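Local coordinates for sulfate transporter 4.1, chloroplastic (Arabidopsis thaliana, PDB 7LHV), which carries sulfate across the membrane together with protons, and may play a role in the regulation of sulfate assimilation, at residues Ser496-Ile501 / Ile542-Asp547; Leu604-Pro609 / Glu629-Arg634; Ile179-Leu184 / Ala384-Gly389; Lys238-Val243 / Thr472-Ile477; Thr78-Phe83 / Ala139-Ser144. All coordinates share one frame; numbering follows the deposited sequence.

Interaction 1: Ser496-Ile501 / Ile542-Asp547; sequences SANPHI and ISYIKD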
# COMPACT_ATOMS: atom_id res chain seq x y z
N SER A 496 2.68 -10.33 0.17
CA SER A 496 4.08 -10.07 -0.15
C SER A 496 4.99 -10.47 1.00
O SER A 496 6.10 -10.96 0.77
CB SER A 496 4.28 -8.60 -0.51
OG SER A 496 3.61 -8.27 -1.71
N ALA A 497 4.54 -10.28 2.23
CA ALA A 497 5.36 -10.48 3.42
C ALA A 497 5.38 -11.92 3.91
O ALA A 497 6.06 -12.20 4.91
CB ALA A 497 4.88 -9.57 4.54
N ASN A 498 4.67 -12.84 3.27
CA ASN A 498 4.65 -14.25 3.67
C ASN A 498 4.92 -15.13 2.46
O ASN A 498 4.03 -15.85 1.99
CB ASN A 498 3.31 -14.61 4.32
CG ASN A 498 3.10 -13.89 5.63
OD1 ASN A 498 4.03 -13.66 6.40
ND2 ASN A 498 1.85 -13.52 5.91
N PRO A 499 6.14 -15.12 1.94
CA PRO A 499 6.46 -15.98 0.80
C PRO A 499 6.52 -17.44 1.22
O PRO A 499 6.74 -17.79 2.38
CB PRO A 499 7.83 -15.48 0.35
CG PRO A 499 8.44 -14.94 1.59
CD PRO A 499 7.31 -14.33 2.37
N HIS A 500 6.31 -18.31 0.23
CA HIS A 500 6.36 -19.74 0.47
C HIS A 500 7.80 -20.23 0.44
O HIS A 500 8.55 -19.92 -0.49
CB HIS A 500 5.52 -20.49 -0.57
CG HIS A 500 5.37 -21.95 -0.29
ND1 HIS A 500 5.97 -22.92 -1.06
CD2 HIS A 500 4.68 -22.60 0.68
CE1 HIS A 500 5.66 -24.11 -0.58
NE2 HIS A 500 4.88 -23.95 0.47
N ILE A 501 8.19 -20.98 1.46
CA ILE A 501 9.52 -21.55 1.58
C ILE A 501 9.38 -23.05 1.74
O ILE A 501 8.64 -23.52 2.61
CB ILE A 501 10.30 -20.93 2.75
CG1 ILE A 501 10.75 -19.51 2.40
CG2 ILE A 501 11.48 -21.80 3.13
CD1 ILE A 501 11.39 -18.78 3.55
N ILE A 542 11.92 -9.85 3.07
CA ILE A 542 13.22 -10.24 3.62
C ILE A 542 13.12 -10.59 5.10
O ILE A 542 13.86 -11.45 5.59
CB ILE A 542 14.27 -9.15 3.36
CG1 ILE A 542 15.66 -9.70 3.62
CG2 ILE A 542 14.00 -7.92 4.20
CD1 ILE A 542 15.92 -11.02 2.95
N SER A 543 12.21 -9.94 5.84
CA SER A 543 12.09 -10.23 7.27
C SER A 543 11.56 -11.64 7.50
O SER A 543 12.06 -12.36 8.37
CB SER A 543 11.17 -9.20 7.93
OG SER A 543 11.70 -7.89 7.77
N TYR A 544 10.54 -12.05 6.74
CA TYR A 544 10.01 -13.40 6.89
C TYR A 544 11.06 -14.45 6.54
O TYR A 544 11.18 -15.47 7.23
CB TYR A 544 8.77 -13.57 6.01
CG TYR A 544 8.14 -14.94 6.10
CD1 TYR A 544 7.21 -15.24 7.08
CD2 TYR A 544 8.46 -15.93 5.18
CE1 TYR A 544 6.63 -16.49 7.16
CE2 TYR A 544 7.88 -17.18 5.25
CZ TYR A 544 6.97 -17.46 6.24
OH TYR A 544 6.40 -18.71 6.30
N ILE A 545 11.83 -14.21 5.48
CA ILE A 545 12.87 -15.15 5.10
C ILE A 545 13.95 -15.22 6.17
O ILE A 545 14.46 -16.30 6.49
CB ILE A 545 13.45 -14.78 3.72
CG1 ILE A 545 12.37 -14.93 2.65
CG2 ILE A 545 14.64 -15.65 3.38
CD1 ILE A 545 12.66 -14.18 1.38
N LYS A 546 14.31 -14.07 6.74
CA LYS A 546 15.29 -14.06 7.82
C LYS A 546 14.79 -14.87 9.02
O LYS A 546 15.55 -15.65 9.60
CB LYS A 546 15.60 -12.63 8.24
CG LYS A 546 16.75 -12.00 7.48
CD LYS A 546 17.31 -10.78 8.19
CE LYS A 546 16.28 -9.67 8.26
NZ LYS A 546 16.93 -8.33 8.21
N ASP A 547 13.52 -14.71 9.39
CA ASP A 547 12.97 -15.47 10.51
C ASP A 547 12.96 -16.96 10.21
O ASP A 547 13.31 -17.79 11.07
CB ASP A 547 11.56 -14.98 10.83
CG ASP A 547 11.54 -13.54 11.27
OD1 ASP A 547 12.59 -12.87 11.20
OD2 ASP A 547 10.46 -13.06 11.69
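The Y544 ring lies against the loop that leads out of the membrane part of the chain: CA of N498 sits over the centre of one face, 4.2 Å above the plane, while the carbonyl oxygens of A497 and P499 and CD1 of I501 approach obliquely. This is where the STAS fold meets its linker, because Y544 stands in the first turn of helix 542-560, and segment 496-501 joins the end of helix 477-496 to the first strand of the sheet. CG of Y544 stands anti to the backbone N (chi1 -180°), and CB already points toward the loop. The phenol slides past P499 in the opposite direction, with P499 CD 3.4 Å from Y544 CD2. A proline suits this place because its ring is a compact, rigid hydrocarbon group, and its nitrogen carries no N-H to satisfy. Next along the rim, P499 O comes obliquely to 3.1 Å from Y544 CE2, and the hydroxyl is hydrogen-bonded to R548 one turn on in the same helix. An alanine at Y544 would probably leave P499 CD and the P499 carbonyl facing a gap and R548 without its hydroxyl partner. Beyond the ring the contact is between apolar side chains, and I545 and I501 also rest on I533 and V531 of strand 527-533, which ties the packing into the domain core. H500 is hydrogen-bonded to D534 and packs on T580 of the second subunit, so the dimer interface is close by. I545 CG1 ends the row, 4.1 Å from P499 CG and equally far from I501 CD1.

Interaction 2: Leu604-Pro609 / Glu629-Arg634; sequences LAISNP and EWFFVR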
# COMPACT_ATOMS: atom_id res chain seq x y z
N LEU A 604 26.72 -22.32 5.23
CA LEU A 604 25.74 -21.80 4.28
C LEU A 604 26.23 -22.07 2.87
O LEU A 604 27.39 -21.80 2.54
CB LEU A 604 25.53 -20.30 4.48
CG LEU A 604 24.38 -19.74 3.66
CD1 LEU A 604 23.08 -20.04 4.36
CD2 LEU A 604 24.53 -18.25 3.41
N ALA A 605 25.34 -22.58 2.02
CA ALA A 605 25.65 -22.87 0.64
C ALA A 605 24.56 -22.32 -0.26
O ALA A 605 23.40 -22.21 0.14
CB ALA A 605 25.81 -24.38 0.40
N ILE A 606 24.94 -21.95 -1.48
CA ILE A 606 24.01 -21.48 -2.50
C ILE A 606 24.03 -22.48 -3.65
O ILE A 606 25.10 -22.83 -4.16
CB ILE A 606 24.37 -20.07 -2.99
CG1 ILE A 606 24.55 -19.13 -1.80
CG2 ILE A 606 23.31 -19.55 -3.93
CD1 ILE A 606 23.28 -18.88 -1.03
N SER A 607 22.85 -22.96 -4.04
CA SER A 607 22.73 -24.10 -4.94
C SER A 607 22.56 -23.69 -6.40
O SER A 607 23.38 -24.06 -7.24
CB SER A 607 21.57 -24.99 -4.49
OG SER A 607 21.41 -26.09 -5.37
N ASN A 608 21.49 -22.96 -6.72
CA ASN A 608 21.15 -22.63 -8.10
C ASN A 608 20.98 -21.13 -8.24
O ASN A 608 19.86 -20.62 -8.33
CB ASN A 608 19.86 -23.34 -8.54
CG ASN A 608 20.05 -24.84 -8.71
OD1 ASN A 608 21.12 -25.37 -8.43
ND2 ASN A 608 19.00 -25.51 -9.16
N PRO A 609 22.08 -20.38 -8.27
CA PRO A 609 21.96 -18.92 -8.41
C PRO A 609 21.56 -18.55 -9.83
O PRO A 609 22.13 -19.05 -10.80
CB PRO A 609 23.37 -18.41 -8.07
CG PRO A 609 24.11 -19.60 -7.51
CD PRO A 609 23.48 -20.80 -8.14
N GLU A 629 33.91 -21.92 -3.13
CA GLU A 629 33.72 -23.37 -3.13
C GLU A 629 32.32 -23.78 -2.67
O GLU A 629 31.96 -24.95 -2.85
CB GLU A 629 34.77 -24.04 -2.25
CG GLU A 629 34.73 -23.63 -0.79
CD GLU A 629 35.53 -22.37 -0.51
OE1 GLU A 629 35.99 -22.20 0.64
OE2 GLU A 629 35.71 -21.56 -1.44
N TRP A 630 31.54 -22.87 -2.10
CA TRP A 630 30.20 -23.18 -1.63
C TRP A 630 29.12 -22.74 -2.60
O TRP A 630 27.93 -22.76 -2.24
CB TRP A 630 29.96 -22.55 -0.25
CG TRP A 630 30.83 -23.13 0.81
CD1 TRP A 630 31.82 -22.50 1.50
CD2 TRP A 630 30.80 -24.47 1.30
NE1 TRP A 630 32.41 -23.36 2.39
CE2 TRP A 630 31.80 -24.58 2.28
CE3 TRP A 630 30.03 -25.60 0.99
CZ2 TRP A 630 32.04 -25.77 2.97
CZ3 TRP A 630 30.27 -26.77 1.68
CH2 TRP A 630 31.27 -26.85 2.66
N PHE A 631 29.48 -22.35 -3.81
CA PHE A 631 28.52 -21.99 -4.85
C PHE A 631 28.51 -23.08 -5.91
O PHE A 631 29.57 -23.46 -6.43
CB PHE A 631 28.87 -20.64 -5.47
CG PHE A 631 28.35 -19.47 -4.69
CD1 PHE A 631 29.03 -19.02 -3.57
CD2 PHE A 631 27.18 -18.84 -5.06
CE1 PHE A 631 28.55 -17.95 -2.85
CE2 PHE A 631 26.70 -17.77 -4.34
CZ PHE A 631 27.39 -17.32 -3.23
N PHE A 632 27.32 -23.57 -6.24
CA PHE A 632 27.19 -24.66 -7.19
C PHE A 632 26.19 -24.33 -8.29
O PHE A 632 25.73 -23.19 -8.40
CB PHE A 632 26.76 -25.95 -6.47
CG PHE A 632 27.53 -26.21 -5.21
CD1 PHE A 632 28.71 -26.93 -5.24
CD2 PHE A 632 27.07 -25.75 -3.99
CE1 PHE A 632 29.42 -27.18 -4.09
CE2 PHE A 632 27.77 -26.00 -2.83
CZ PHE A 632 28.95 -26.71 -2.88
N VAL A 633 25.87 -25.32 -9.12
CA VAL A 633 24.85 -25.17 -10.15
C VAL A 633 23.70 -26.15 -9.98
O VAL A 633 22.68 -26.01 -10.68
CB VAL A 633 25.46 -25.32 -11.56
CG1 VAL A 633 26.49 -24.23 -11.81
CG2 VAL A 633 26.07 -26.70 -11.74
N ARG A 634 23.82 -27.13 -9.09
CA ARG A 634 22.77 -28.12 -8.86
C ARG A 634 22.72 -28.42 -7.37
O ARG A 634 23.62 -28.06 -6.61
CB ARG A 634 23.02 -29.41 -9.66
CG ARG A 634 22.97 -29.21 -11.16
CD ARG A 634 23.38 -30.46 -11.92
NE ARG A 634 22.42 -31.55 -11.78
CZ ARG A 634 22.66 -32.70 -11.17
NH1 ARG A 634 23.84 -32.94 -10.61
NH2 ARG A 634 21.71 -33.62 -11.12
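I606 uses both its backbone groups on the segment 629-634: its N-H gives a bond of 3.2 Å to W630 O, and its O receives one of 3.1 Å from F632 N. Both are fairly straight, at 163° and 153° on hydrogen, and both donors stand nearly along the C=O axis. One residue bonded to the residues before and after its opposite number, F631, is the pattern of a parallel bridge; here there is a single bridge. It lies on strand 603-606, one of the two outermost strands of the STAS sheet within this chain, whose A605 is bonded on its other side to V572 and L574 of strand 569-575. CA of F631 adds a weaker CA-H...O contact to the same I606 oxygen.

The side chains of I606 and F631 lie side by side and point the same way, CB of I606 being 3.5 Å from CE2 of F631. P609 CG reaches the edge of that ring at CD2, 4.0 Å away, and V623 and V626 of helix 622-626 also touch it. F632 takes the other direction: its CE2 edge meets A605 CB at 4.1 Å, and its ring packs on helix 635-643. The small methyl of A605 suits a place near both W630 and F632. S607, just past the strand, turns its hydroxyl to E575, to which it is hydrogen-bonded.

Main-chain bonds thus fix the alignment without depending on particular side chains, while the two phenylalanines sort the apolar packing into separate layers, each backed by a helix.

Interaction 3: Ile179-Leu184 / Ala384-Gly389; sequences ILLALL and AYPATG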
# COMPACT_ATOMS: atom_id res chain seq x y z
N ILE A 179 -18.10 21.46 -13.69
CA ILE A 179 -17.24 21.64 -14.86
C ILE A 179 -15.77 21.61 -14.46
O ILE A 179 -14.93 20.99 -15.14
CB ILE A 179 -17.62 22.93 -15.60
CG1 ILE A 179 -19.03 22.82 -16.15
CG2 ILE A 179 -16.64 23.21 -16.71
CD1 ILE A 179 -19.62 24.14 -16.58
N LEU A 180 -15.42 22.28 -13.36
CA LEU A 180 -14.05 22.24 -12.87
C LEU A 180 -13.65 20.83 -12.46
O LEU A 180 -12.51 20.41 -12.68
CB LEU A 180 -13.88 23.20 -11.70
CG LEU A 180 -12.52 23.16 -11.00
CD1 LEU A 180 -11.44 23.76 -11.87
CD2 LEU A 180 -12.60 23.86 -9.66
N LEU A 181 -14.58 20.08 -11.86
CA LEU A 181 -14.30 18.70 -11.50
C LEU A 181 -14.02 17.87 -12.74
O LEU A 181 -13.12 17.02 -12.74
CB LEU A 181 -15.47 18.12 -10.72
CG LEU A 181 -15.24 16.79 -10.01
CD1 LEU A 181 -14.08 16.91 -9.06
CD2 LEU A 181 -16.49 16.40 -9.25
N ALA A 182 -14.77 18.10 -13.82
CA ALA A 182 -14.52 17.40 -15.07
C ALA A 182 -13.14 17.74 -15.62
O ALA A 182 -12.42 16.85 -16.10
CB ALA A 182 -15.60 17.72 -16.09
N LEU A 183 -12.76 19.02 -15.57
CA LEU A 183 -11.43 19.41 -16.05
C LEU A 183 -10.33 18.76 -15.23
O LEU A 183 -9.33 18.28 -15.79
CB LEU A 183 -11.29 20.93 -16.02
CG LEU A 183 -9.91 21.47 -16.39
CD1 LEU A 183 -9.60 21.17 -17.84
CD2 LEU A 183 -9.83 22.96 -16.11
N LEU A 184 -10.47 18.75 -13.91
CA LEU A 184 -9.46 18.13 -13.06
C LEU A 184 -9.38 16.63 -13.31
O LEU A 184 -8.28 16.06 -13.34
CB LEU A 184 -9.77 18.41 -11.59
CG LEU A 184 -9.72 19.87 -11.15
CD1 LEU A 184 -10.27 20.01 -9.75
CD2 LEU A 184 -8.30 20.40 -11.23
N ALA A 384 -19.37 20.60 -19.56
CA ALA A 384 -19.76 19.23 -19.28
C ALA A 384 -19.14 18.77 -17.98
O ALA A 384 -18.08 19.25 -17.57
CB ALA A 384 -19.35 18.28 -20.41
N TYR A 385 -19.80 17.82 -17.32
CA TYR A 385 -19.33 17.23 -16.08
C TYR A 385 -18.84 15.81 -16.34
O TYR A 385 -19.17 15.22 -17.37
CB TYR A 385 -20.45 17.28 -15.02
CG TYR A 385 -21.44 16.14 -15.01
CD1 TYR A 385 -22.59 16.18 -15.78
CD2 TYR A 385 -21.25 15.04 -14.18
CE1 TYR A 385 -23.51 15.15 -15.75
CE2 TYR A 385 -22.16 14.01 -14.15
CZ TYR A 385 -23.29 14.07 -14.93
OH TYR A 385 -24.19 13.04 -14.90
N PRO A 386 -18.04 15.23 -15.44
CA PRO A 386 -17.21 14.07 -15.82
C PRO A 386 -18.01 12.93 -16.44
O PRO A 386 -19.10 12.59 -15.98
CB PRO A 386 -16.58 13.64 -14.49
CG PRO A 386 -16.57 14.84 -13.67
CD PRO A 386 -17.80 15.61 -14.03
N ALA A 387 -17.45 12.35 -17.50
CA ALA A 387 -18.09 11.29 -18.25
C ALA A 387 -17.11 10.13 -18.42
O ALA A 387 -15.97 10.34 -18.84
CB ALA A 387 -18.55 11.79 -19.62
N THR A 388 -17.56 8.92 -18.09
CA THR A 388 -16.74 7.73 -18.27
C THR A 388 -17.51 6.66 -19.02
O THR A 388 -18.63 6.90 -19.49
CB THR A 388 -16.27 7.19 -16.92
OG1 THR A 388 -17.40 6.93 -16.08
CG2 THR A 388 -15.36 8.19 -16.23
N GLY A 389 -16.93 5.47 -19.14
CA GLY A 389 -17.60 4.38 -19.83
C GLY A 389 -18.81 3.89 -19.06
O GLY A 389 -18.87 3.93 -17.84
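A182 meets P386 at close quarters, their CA atoms only 4.3 Å apart. The methyl of A182 points toward the loop and touches three groups in succession: A384 O at 3.3 Å, P386 N at 3.5 Å and P386 CD at 3.7 Å. In return, CG of the proline ring reaches back to the helix backbone, 3.6 Å from A182 CA. Alanine suits a place where the two backbones come so close, and a proline fits opposite it because its nitrogen bears no hydrogen that would need an acceptor on the helix. No hydrogen bond crosses the contact, so between the two segments it rests on van der Waals packing.

One turn before A182, I179 lays its CG1 branch, which stands beside its own backbone N (chi1 -65°), 4.0 Å from A384 O. L181 flanks the other end, its CG 4.4 Å from P386 CG.

Helix 173-194 thereby backs the extended chain that follows helix 365-381 and runs into strand 388-389. That strand pairs antiparallel with strand 149-150, and short helices follow the two strands; in SLC26 transporters such a crossing of broken helices characterises the core domain, and the substrate site of relatives lies between the helix ends there.

Further out, hydrogen bonds hold the extended chain in place. The Y385 side chain leads away from the helix and hydrogen-bonds through its hydroxyl to S156, the backbone carbonyl of Y385 accepts from S130, and N376 OD1 receives A387 N. V155 and V159 of helix 153-166 pack on P386, and V159 on L181 as well; S380 of helix 365-381 touches the A182 methyl.

Interaction 4: Lys238-Val243 / Thr472-Ile477; sequences KIVPIV and TLFFGI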
# COMPACT_ATOMS: atom_id res chain seq x y z
N LYS A 238 -25.65 8.49 3.58
CA LYS A 238 -25.79 7.41 4.55
C LYS A 238 -27.26 7.00 4.65
O LYS A 238 -28.16 7.83 4.51
CB LYS A 238 -25.27 7.82 5.92
CG LYS A 238 -23.91 8.49 5.89
CD LYS A 238 -23.53 9.03 7.26
CE LYS A 238 -22.18 9.70 7.23
NZ LYS A 238 -22.21 10.95 6.42
N ILE A 239 -27.48 5.71 4.90
CA ILE A 239 -28.84 5.17 4.88
C ILE A 239 -29.65 5.68 6.07
O ILE A 239 -30.84 5.98 5.94
CB ILE A 239 -28.80 3.64 4.83
CG1 ILE A 239 -28.06 3.17 3.59
CG2 ILE A 239 -30.21 3.07 4.83
CD1 ILE A 239 -28.61 3.72 2.30
N VAL A 240 -29.02 5.75 7.24
CA VAL A 240 -29.77 6.10 8.45
C VAL A 240 -30.39 7.49 8.38
O VAL A 240 -31.59 7.62 8.65
CB VAL A 240 -28.89 5.90 9.70
CG1 VAL A 240 -29.62 6.35 10.94
CG2 VAL A 240 -28.47 4.44 9.82
N PRO A 241 -29.65 8.56 8.04
CA PRO A 241 -30.31 9.86 7.90
C PRO A 241 -31.38 9.89 6.82
O PRO A 241 -32.40 10.57 6.99
CB PRO A 241 -29.15 10.82 7.58
CG PRO A 241 -28.07 9.95 7.08
CD PRO A 241 -28.19 8.67 7.83
N ILE A 242 -31.18 9.17 5.72
CA ILE A 242 -32.17 9.16 4.65
C ILE A 242 -33.48 8.55 5.15
O ILE A 242 -34.56 9.09 4.94
CB ILE A 242 -31.64 8.40 3.42
CG1 ILE A 242 -30.46 9.15 2.79
CG2 ILE A 242 -32.74 8.20 2.40
CD1 ILE A 242 -29.75 8.36 1.72
N VAL A 243 -33.38 7.40 5.83
CA VAL A 243 -34.58 6.74 6.33
C VAL A 243 -35.24 7.57 7.42
O VAL A 243 -36.47 7.66 7.49
CB VAL A 243 -34.23 5.32 6.82
CG1 VAL A 243 -35.45 4.66 7.44
CG2 VAL A 243 -33.70 4.48 5.68
N THR A 472 -19.82 1.29 3.37
CA THR A 472 -20.27 2.30 2.43
C THR A 472 -21.75 2.62 2.62
O THR A 472 -22.17 3.77 2.44
CB THR A 472 -20.00 1.85 1.00
OG1 THR A 472 -18.63 1.46 0.87
CG2 THR A 472 -20.29 2.96 0.02
N LEU A 473 -22.55 1.63 3.00
CA LEU A 473 -23.97 1.86 3.22
C LEU A 473 -24.21 2.74 4.44
O LEU A 473 -24.96 3.73 4.37
CB LEU A 473 -24.69 0.52 3.37
CG LEU A 473 -26.13 0.42 2.87
CD1 LEU A 473 -26.18 0.58 1.37
CD2 LEU A 473 -26.75 -0.89 3.30
N PHE A 474 -23.58 2.41 5.57
CA PHE A 474 -23.88 3.09 6.82
C PHE A 474 -23.02 4.33 7.03
O PHE A 474 -23.51 5.33 7.58
CB PHE A 474 -23.69 2.13 7.99
CG PHE A 474 -24.81 1.14 8.13
CD1 PHE A 474 -26.01 1.52 8.70
CD2 PHE A 474 -24.66 -0.16 7.68
CE1 PHE A 474 -27.05 0.61 8.82
CE2 PHE A 474 -25.70 -1.06 7.80
CZ PHE A 474 -26.89 -0.68 8.37
N PHE A 475 -21.77 4.30 6.61
CA PHE A 475 -20.89 5.45 6.67
C PHE A 475 -20.82 6.09 5.29
O PHE A 475 -21.54 5.71 4.37
CB PHE A 475 -19.53 5.04 7.21
CG PHE A 475 -19.59 4.36 8.55
CD1 PHE A 475 -19.58 5.11 9.72
CD2 PHE A 475 -19.67 2.98 8.65
CE1 PHE A 475 -19.65 4.49 10.95
CE2 PHE A 475 -19.73 2.36 9.87
CZ PHE A 475 -19.73 3.11 11.02
N GLY A 476 -19.95 7.08 5.14
CA GLY A 476 -19.88 7.81 3.89
C GLY A 476 -19.31 6.99 2.75
O GLY A 476 -18.79 5.89 2.92
N ILE A 477 -19.44 7.55 1.55
CA ILE A 477 -18.78 6.96 0.38
C ILE A 477 -17.27 7.01 0.55
O ILE A 477 -16.57 6.04 0.24
CB ILE A 477 -19.23 7.69 -0.90
CG1 ILE A 477 -20.61 7.21 -1.34
CG2 ILE A 477 -18.22 7.48 -2.01
CD1 ILE A 477 -21.29 8.16 -2.29
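Hydrogen bonding between I239 and L473 joins the start of one helix to the end of another: I239 N, first in helix 239-249, gives its hydrogen to L473 O near the end of helix 459-474, at 3.2 Å and 150°. An N-H at the opening turn has no acceptor earlier in its own helix, just as a carbonyl in the last turn has no donor ahead, so the two ends suit each other within this transmembrane part of the SLC26 transporter.

Aliphatic and carbonyl contacts come next. K238, at the N-cap position, lays its long stem beside the departing chain: CB is 3.5 Å from F474 O, CD is 3.7 Å from the same oxygen, and CE is 4.0 Å from G476 N. An alanine at K238 would probably open a gap beside F474 O and G476, since the CG-to-CE stem that lines them would be gone.

Apolar contacts complete the account. I239 points its CG1 branch at L473, 3.4 Å from the CG of that leucine; the two branched side chains cross obliquely, and L222 and I218 of helix 206-229 lie behind them. On the surface, V240 CG2 meets the F474 ring in its plane, at the edge, 4.0 Å from CD1.

Interaction 5: Thr78-Phe83 / Ala139-Ser144; sequences TLFPCF and AIFGSS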
# COMPACT_ATOMS: atom_id res chain seq x y z
N THR A 78 -0.48 8.20 -34.83
CA THR A 78 -0.04 8.41 -33.45
C THR A 78 -0.96 9.37 -32.71
O THR A 78 -1.36 9.11 -31.57
CB THR A 78 1.40 8.93 -33.44
OG1 THR A 78 2.25 7.99 -34.11
CG2 THR A 78 1.89 9.11 -32.01
N LEU A 79 -1.32 10.48 -33.35
CA LEU A 79 -2.14 11.48 -32.66
C LEU A 79 -3.62 11.13 -32.67
O LEU A 79 -4.33 11.47 -31.71
CB LEU A 79 -1.92 12.86 -33.28
CG LEU A 79 -0.63 13.58 -32.90
CD1 LEU A 79 -0.70 15.04 -33.29
CD2 LEU A 79 -0.34 13.43 -31.42
N PHE A 80 -4.11 10.47 -33.72
CA PHE A 80 -5.53 10.19 -33.89
C PHE A 80 -5.74 8.69 -33.97
O PHE A 80 -5.66 8.10 -35.06
CB PHE A 80 -6.07 10.88 -35.14
CG PHE A 80 -6.02 12.38 -35.08
CD1 PHE A 80 -6.18 13.04 -33.88
CD2 PHE A 80 -5.80 13.12 -36.23
CE1 PHE A 80 -6.12 14.42 -33.82
CE2 PHE A 80 -5.74 14.50 -36.18
CZ PHE A 80 -5.91 15.15 -34.98
N PRO A 81 -6.01 8.02 -32.85
CA PRO A 81 -6.25 6.57 -32.90
C PRO A 81 -7.50 6.18 -33.67
O PRO A 81 -7.64 5.01 -34.04
CB PRO A 81 -6.36 6.18 -31.42
CG PRO A 81 -6.69 7.44 -30.71
CD PRO A 81 -6.03 8.54 -31.47
N CYS A 82 -8.41 7.12 -33.93
CA CYS A 82 -9.63 6.80 -34.66
C CYS A 82 -9.32 6.21 -36.03
O CYS A 82 -10.01 5.29 -36.49
CB CYS A 82 -10.50 8.05 -34.81
SG CYS A 82 -9.76 9.35 -35.82
N PHE A 83 -8.26 6.70 -36.68
CA PHE A 83 -7.90 6.19 -38.00
C PHE A 83 -7.58 4.71 -37.98
O PHE A 83 -7.64 4.06 -39.03
CB PHE A 83 -6.72 6.98 -38.55
CG PHE A 83 -7.08 8.35 -39.04
CD1 PHE A 83 -7.59 8.53 -40.32
CD2 PHE A 83 -6.92 9.46 -38.23
CE1 PHE A 83 -7.93 9.79 -40.77
CE2 PHE A 83 -7.26 10.72 -38.68
CZ PHE A 83 -7.76 10.89 -39.95
N ALA A 139 -14.62 9.66 -29.82
CA ALA A 139 -14.58 8.94 -31.09
C ALA A 139 -13.34 9.29 -31.90
O ALA A 139 -12.96 8.51 -32.78
CB ALA A 139 -15.84 9.25 -31.90
N ILE A 140 -12.71 10.43 -31.63
CA ILE A 140 -11.46 10.77 -32.30
C ILE A 140 -10.25 10.30 -31.50
O ILE A 140 -9.24 9.91 -32.09
CB ILE A 140 -11.40 12.28 -32.56
CG1 ILE A 140 -12.60 12.73 -33.38
CG2 ILE A 140 -10.12 12.64 -33.29
CD1 ILE A 140 -12.71 14.23 -33.53
N PHE A 141 -10.34 10.29 -30.17
CA PHE A 141 -9.18 10.02 -29.33
C PHE A 141 -9.32 8.76 -28.49
O PHE A 141 -8.46 8.49 -27.64
CB PHE A 141 -8.90 11.22 -28.41
CG PHE A 141 -8.46 12.45 -29.14
CD1 PHE A 141 -7.19 12.54 -29.68
CD2 PHE A 141 -9.33 13.52 -29.30
CE1 PHE A 141 -6.79 13.67 -30.36
CE2 PHE A 141 -8.93 14.66 -29.97
CZ PHE A 141 -7.66 14.73 -30.50
N GLY A 142 -10.37 7.97 -28.70
CA GLY A 142 -10.59 6.77 -27.93
C GLY A 142 -10.12 5.52 -28.65
O GLY A 142 -10.26 5.40 -29.86
N SER A 143 -9.56 4.59 -27.88
CA SER A 143 -9.07 3.34 -28.43
C SER A 143 -10.17 2.29 -28.59
O SER A 143 -10.11 1.49 -29.52
CB SER A 143 -7.95 2.78 -27.56
OG SER A 143 -6.82 3.63 -27.58
N SER A 144 -11.15 2.29 -27.69
CA SER A 144 -12.22 1.30 -27.77
C SER A 144 -13.17 1.63 -28.91
O SER A 144 -13.43 2.80 -29.21
CB SER A 144 -12.97 1.24 -26.45
OG SER A 144 -13.87 0.14 -26.43
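F80 and F141 each hold CG beside the backbone N and anti to the carbonyl carbon (chi1 -64° and -67°), and their side chains run side by side in the same direction. CE1 of F80 and CE1 of F141 are 3.6 Å apart; the planes stand at 63°, an oblique pairing in which the F141 atom lies at the edge of the F80 ring. C82 puts SG in the crowded position between backbone N and carbonyl carbon, 4.2 Å from I140 CG2. That methyl also touches F80 CD1, at 4.0 Å.

Polar contact is slight: C82 N gives a weak hydrogen bond of 3.4 Å to I140 O, a carbonyl in the last turn of its helix. P81 CD lies 3.5 Å from the same oxygen. Proline suits the place, for its ring is compact apolar bulk with no N-H to compete for that acceptor, and the slim cysteine lets the backbones approach.

Each segment takes in the end of a helix and the loop after it. The chain from helix 72-79 thus folds over the end of helix 125-141, and helix 365-381 also borders this end: V374 packs on F141, and S367 and E368 touch S143.

Overall arrangement
Interactions 3, 4 and 5 lie in the transmembrane part and interactions 1 and 2 in or beside the STAS domain; the centres of interactions 2 and 4 are about 60 Å apart. Interactions 3 and 5 are about 20 Å apart between centres, and interactions 3 and 4, whose segments alternate along the chain, about 25 Å. One helix bridges the two regions: helix 477-496 starts at interaction 4 and ends at interaction 1, about 41 Å away between centres. Bound lipids lie near both ends, a sphingosine phosphate about 6 Å from G476 and a phosphatidylcholine about 5 Å from the N498 side chain. Interactions 1 and 2 are about 21 Å apart between centres.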